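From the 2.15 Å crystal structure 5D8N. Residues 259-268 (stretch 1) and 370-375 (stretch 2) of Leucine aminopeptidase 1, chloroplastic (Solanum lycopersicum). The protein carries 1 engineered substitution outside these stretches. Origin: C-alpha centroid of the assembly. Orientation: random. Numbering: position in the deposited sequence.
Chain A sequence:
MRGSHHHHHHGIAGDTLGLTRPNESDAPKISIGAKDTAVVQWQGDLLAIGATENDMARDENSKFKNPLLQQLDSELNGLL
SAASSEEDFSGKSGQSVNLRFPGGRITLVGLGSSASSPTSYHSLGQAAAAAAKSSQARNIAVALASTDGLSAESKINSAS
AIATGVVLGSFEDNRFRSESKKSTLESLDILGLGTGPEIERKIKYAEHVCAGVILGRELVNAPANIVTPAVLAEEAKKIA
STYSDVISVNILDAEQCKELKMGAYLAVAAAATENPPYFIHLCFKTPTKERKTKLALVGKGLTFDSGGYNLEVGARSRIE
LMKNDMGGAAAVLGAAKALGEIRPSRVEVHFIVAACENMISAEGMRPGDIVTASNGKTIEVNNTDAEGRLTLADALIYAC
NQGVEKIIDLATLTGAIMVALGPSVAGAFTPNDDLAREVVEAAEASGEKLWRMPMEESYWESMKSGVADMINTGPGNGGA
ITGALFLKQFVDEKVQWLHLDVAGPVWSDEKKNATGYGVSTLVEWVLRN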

ATOM      1  N   GLU A 259      -0.960  34.622  26.008  1.00 27.82           N
ATOM      2  CA  GLU A 259      -0.328  35.908  26.308  1.00 32.24           C
ATOM      3  C   GLU A 259       1.163  35.863  26.036  1.00 26.36           C
ATOM      4  O   GLU A 259       1.787  36.842  25.623  1.00 25.40           O
ATOM      5  N   LEU A 260       1.733  34.672  26.156  1.00 23.99           N
ATOM      6  CA  LEU A 260       3.141  34.489  25.817  1.00 23.82           C
ATOM      7  C   LEU A 260       3.370  34.136  24.341  1.00 24.59           C
ATOM      8  O   LEU A 260       4.493  33.867  23.922  1.00 24.79           O
ATOM      9  N   LYS A 261       2.296  34.195  23.562  1.00 24.01           N
ATOM     10  CA  LYS A 261       2.343  34.093  22.116  1.00 25.28           C
ATOM     11  C   LYS A 261       2.793  32.711  21.640  1.00 23.34           C
ATOM     12  O   LYS A 261       3.335  32.583  20.538  1.00 20.50           O
ATOM     13  N   MET A 262       2.422  31.674  22.384  1.00 21.13           N
ATOM     14  CA  MET A 262       2.828  30.317  22.032  1.00 21.09           C
ATOM     15  C   MET A 262       1.878  29.726  20.991  1.00 21.50           C
ATOM     16  O   MET A 262       1.174  28.748  21.245  1.00 21.84           O
ATOM     17  N   GLY A 263       1.908  30.280  19.785  1.00 20.30           N
ATOM     18  CA  GLY A 263       0.984  29.856  18.753  1.00 21.19           C
ATOM     19  C   GLY A 263       1.211  28.448  18.214  1.00 20.46           C
ATOM     20  O   GLY A 263       0.254  27.837  17.724  1.00 18.58           O
ATOM     21  N   ALA A 264       2.454  27.957  18.233  1.00 19.65           N
ATOM     22  CA  ALA A 264       2.717  26.616  17.738  1.00 19.21           C
ATOM     23  C   ALA A 264       2.168  25.548  18.681  1.00 19.63           C
ATOM     24  O   ALA A 264       1.439  24.643  18.272  1.00 22.11           O
ATOM     25  N   TYR A 265       2.417  25.715  19.971  1.00 18.48           N
ATOM     26  CA  TYR A 265       1.875  24.836  20.996  1.00 18.14           C
ATOM     27  C   TYR A 265       0.345  24.876  21.017  1.00 19.28           C
ATOM     28  O   TYR A 265      -0.322  23.834  20.998  1.00 17.08           O
ATOM     29  N   LEU A 266      -0.216  26.084  20.998  1.00 19.77           N
ATOM     30  CA  LEU A 266      -1.653  26.223  21.126  1.00 19.32           C
ATOM     31  C   LEU A 266      -2.386  25.716  19.903  1.00 19.89           C
ATOM     32  O   LEU A 266      -3.470  25.152  20.016  1.00 21.55           O
ATOM     33  N   ALA A 267      -1.759  25.791  18.741  1.00 19.62           N
ATOM     34  CA  ALA A 267      -2.382  25.204  17.556  1.00 20.84           C
ATOM     35  C   ALA A 267      -2.511  23.675  17.661  1.00 20.51           C
ATOM     36  O   ALA A 267      -3.520  23.099  17.283  1.00 19.81           O
ATOM     37  N   VAL A 268      -1.485  23.033  18.189  1.00 19.05           N
ATOM     38  CA  VAL A 268      -1.532  21.580  18.351  1.00 21.02           C
ATOM     39  C   VAL A 268      -2.596  21.222  19.357  1.00 20.18           C
ATOM     40  O   VAL A 268      -3.365  20.298  19.156  1.00 20.32           O
ATOM     41  N   ILE A 370      -0.841  27.569   8.880  1.00 18.77           N
ATOM     42  CA  ILE A 370       0.416  28.234   9.172  1.00 18.12           C
ATOM     43  C   ILE A 370       0.328  28.823  10.570  1.00 17.32           C
ATOM     44  O   ILE A 370      -0.598  29.584  10.857  1.00 17.31           O
ATOM     45  N   VAL A 371       1.199  28.359  11.462  1.00 16.93           N
ATOM     46  CA  VAL A 371       1.143  28.755  12.865  1.00 16.88           C
ATOM     47  C   VAL A 371       2.380  29.579  13.163  1.00 18.99           C
ATOM     48  O   VAL A 371       3.411  29.456  12.491  1.00 20.95           O
ATOM     49  N   THR A 372       2.288  30.413  14.186  1.00 18.72           N
ATOM     50  CA  THR A 372       3.370  31.316  14.537  1.00 19.18           C
ATOM     51  C   THR A 372       3.883  31.021  15.936  1.00 18.52           C
ATOM     52  O   THR A 372       3.159  31.163  16.937  1.00 18.65           O
ATOM     53  N   ALA A 373       5.154  30.648  16.023  1.00 18.87           N
ATOM     54  CA  ALA A 373       5.758  30.364  17.338  1.00 20.61           C
ATOM     55  C   ALA A 373       6.028  31.659  18.108  1.00 22.16           C
ATOM     56  O   ALA A 373       5.898  32.758  17.559  1.00 21.56           O
ATOM     57  N   SER A 374       6.344  31.524  19.390  1.00 21.84           N
ATOM     58  CA  SER A 374       6.475  32.674  20.274  1.00 24.30           C
ATOM     59  C   SER A 374       7.731  33.496  20.007  1.00 22.84           C
ATOM     60  O   SER A 374       7.886  34.575  20.568  1.00 24.04           O
ATOM     61  N   ASN A 375       8.595  33.043  19.111  1.00 21.98           N
ATOM     62  CA  ASN A 375       9.679  33.891  18.602  1.00 21.66           C
ATOM     63  C   ASN A 375       9.355  34.546  17.264  1.00 21.39           C
ATOM     64  O   ASN A 375      10.218  35.153  16.642  1.00 21.65           O
TER

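The strand of stretch 2 runs past the first turns of the helix that begins at Gly263, the two axes approaching to 6.9 Å with their N-to-C directions 131° apart. The contact is small, burying 330 Å² with both sides summed, and it is made largely by short side chains and backbone atoms.

Ile370 opens the strand but takes no part: its side chain, with chi1 m and chi2 t, is out of reach of stretch 1, the closest approach being Ile370 CB to Ala267 CB at 9.3 Å. The next residue supplies the apolar centre. Val371 points toward the helix, and its m rotamer places both methyls against it. CG1 lies 3.5 Å from CB of Ala267, which itself points toward the strand, while CG2 lies 4.2 Å from CB of Ala264. One turn of helix separates these two alanines, so a single beta-branched residue can span them. Their lone methyls suit the site, filling the space beside valine. Gly263 O also lies 4.0 Å from Val371 CB.

Thr372 follows the alternation of the strand and points away. Its side chain, chi1 m, makes no contact with stretch 1, and OG1 finds a hydrogen bond elsewhere in the structure. What it offers the helix is its carbonyl. Thr372 O sits 3.1 Å from Gly263 CA in a CA-H...O contact and 3.2 Å from Gly263 N at the start of the helix. Here glycine is well suited, because a CB at this position would point toward the strand and fall only 2.2 Å from Thr372 O, a clash.

The oxygen of water 1 lies 2.8 Å from Thr372 O and 2.7 Å from Lys261 O, placed to donate to either carbonyl, though acceptors elsewhere compete for its protons. It thus sits between the two backbones.

Ala373 leaves the strand with its CB directed away, yet that methyl still reaches 4.3 Å from Ala264 CB. With a side chain this small on each residue, their CA atoms can lie just 4.8 Å apart.

Ser374 has the largest area covered by the other stretch, and its CB points toward it. CB lies 3.3 Å from Leu260 O and 4.1 Å from Met262 CA, while Ser374 CA makes a CA-H...O contact with Lys261 O at 3.2 Å. A compact side chain fits this close backbone approach. Its p rotamer accompanies a hydroxyl that is hydrogen-bonded elsewhere in the structure. Met262, at the N-cap position, points its CB away, and its extended side chain (chi1 m, chi2 and chi3 t) touches the serine at 4.4 Å, CG to CB.

Lys261, exposed and pointing sideways, follows an m, t, m, t path. Its ammonium reaches water 2, with NZ 3.1 Å from the water oxygen; that water donates to Ser374 O at 3.2 Å, bridging the two stretches. Asn375 then turns away, its side chain in the p rotamer and clear of stretch 1.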

ATOM      1  CB  GLU A 259      -0.555  36.245  27.792  1.00 43.28           C
ATOM      2  CG  GLU A 259      -0.512  37.723  28.120  1.00 59.71           C
ATOM      3  CD  GLU A 259      -1.583  38.506  27.377  1.00 72.57           C
ATOM      4  OE1 GLU A 259      -2.719  37.993  27.285  1.00 81.44           O
ATOM      5  OE2 GLU A 259      -1.286  39.587  26.819  1.00 73.79           O
ATOM      6  CB  LEU A 260       3.744  33.437  26.732  1.00 23.78           C
ATOM      7  CG  LEU A 260       3.896  33.879  28.189  1.00 25.43           C
ATOM      8  CD1 LEU A 260       4.316  32.725  29.061  1.00 26.52           C
ATOM      9  CD2 LEU A 260       4.919  34.992  28.319  1.00 27.49           C
ATOM     10  CB  LYS A 261       3.228  35.182  21.516  1.00 28.73           C
ATOM     11  CG  LYS A 261       2.720  36.582  21.844  1.00 37.76           C
ATOM     12  CD  LYS A 261       3.457  37.660  21.060  1.00 46.48           C
ATOM     13  CE  LYS A 261       4.891  37.826  21.526  1.00 55.19           C
ATOM     14  NZ  LYS A 261       5.543  38.947  20.793  1.00 65.18           N
ATOM     15  CB  MET A 262       2.802  29.446  23.281  1.00 20.95           C
ATOM     16  CG  MET A 262       3.736  29.886  24.373  1.00 20.38           C
ATOM     17  SD  MET A 262       3.891  28.593  25.612  1.00 21.59           S
ATOM     18  CE  MET A 262       4.855  29.439  26.851  1.00 21.98           C
ATOM     19  CB  ALA A 264       4.193  26.424  17.469  1.00 21.02           C
ATOM     20  CB  TYR A 265       2.477  25.209  22.352  1.00 19.00           C
ATOM     21  CG  TYR A 265       1.790  24.658  23.602  1.00 20.61           C
ATOM     22  CD1 TYR A 265       1.527  23.308  23.760  1.00 21.31           C
ATOM     23  CD2 TYR A 265       1.553  25.478  24.696  1.00 23.24           C
ATOM     24  CE1 TYR A 265       1.050  22.778  24.959  1.00 19.60           C
ATOM     25  CE2 TYR A 265       1.040  24.979  25.889  1.00 22.07           C
ATOM     26  CZ  TYR A 265       0.783  23.627  26.020  1.00 21.20           C
ATOM     27  OH  TYR A 265       0.358  23.149  27.246  1.00 18.43           O
ATOM     28  CB  LEU A 266      -2.035  27.668  21.431  1.00 19.58           C
ATOM     29  CG  LEU A 266      -1.608  28.131  22.829  1.00 20.44           C
ATOM     30  CD1 LEU A 266      -1.825  29.626  23.024  1.00 22.09           C
ATOM     31  CD2 LEU A 266      -2.419  27.408  23.878  1.00 22.34           C
ATOM     32  CB  ALA A 267      -1.583  25.562  16.315  1.00 22.85           C
ATOM     33  CB  VAL A 268      -0.172  21.037  18.858  1.00 20.66           C
ATOM     34  CG1 VAL A 268      -0.267  19.545  19.128  1.00 20.71           C
ATOM     35  CG2 VAL A 268       0.910  21.287  17.814  1.00 21.12           C
ATOM     36  CB  ILE A 370       0.707  29.355   8.179  1.00 18.56           C
ATOM     37  CG1 ILE A 370       0.981  28.796   6.784  1.00 19.19           C
ATOM     38  CG2 ILE A 370       1.915  30.156   8.645  1.00 19.51           C
ATOM     39  CD1 ILE A 370       1.015  29.850   5.698  1.00 19.21           C
ATOM     40  CB  VAL A 371       1.074  27.527  13.781  1.00 18.68           C
ATOM     41  CG1 VAL A 371      -0.069  26.614  13.354  1.00 19.33           C
ATOM     42  CG2 VAL A 371       2.370  26.733  13.742  1.00 18.82           C
ATOM     43  CB  THR A 372       2.857  32.763  14.406  1.00 20.88           C
ATOM     44  OG1 THR A 372       2.316  32.930  13.083  1.00 20.66           O
ATOM     45  CG2 THR A 372       3.946  33.816  14.647  1.00 20.73           C
ATOM     46  CB  ALA A 373       7.056  29.591  17.161  1.00 20.41           C
ATOM     47  CB  SER A 374       6.440  32.239  21.751  1.00 26.16           C
ATOM     48  OG  SER A 374       7.313  31.157  22.016  1.00 25.95           O
ATOM     49  CB  ASN A 375      10.983  33.121  18.462  1.00 20.36           C
ATOM     50  CG  ASN A 375      10.920  32.048  17.398  1.00 20.52           C
ATOM     51  OD1 ASN A 375       9.885  31.804  16.799  1.00 19.02           O
ATOM     52  ND2 ASN A 375      12.053  31.385  17.166  1.00 21.57           N
TER
HETATM   53  O   HOH W   1       2.755  33.707  18.127  1.00 24.02           O
HETATM   54  O   HOH W   2       7.217  37.211  18.847  1.00 37.25           O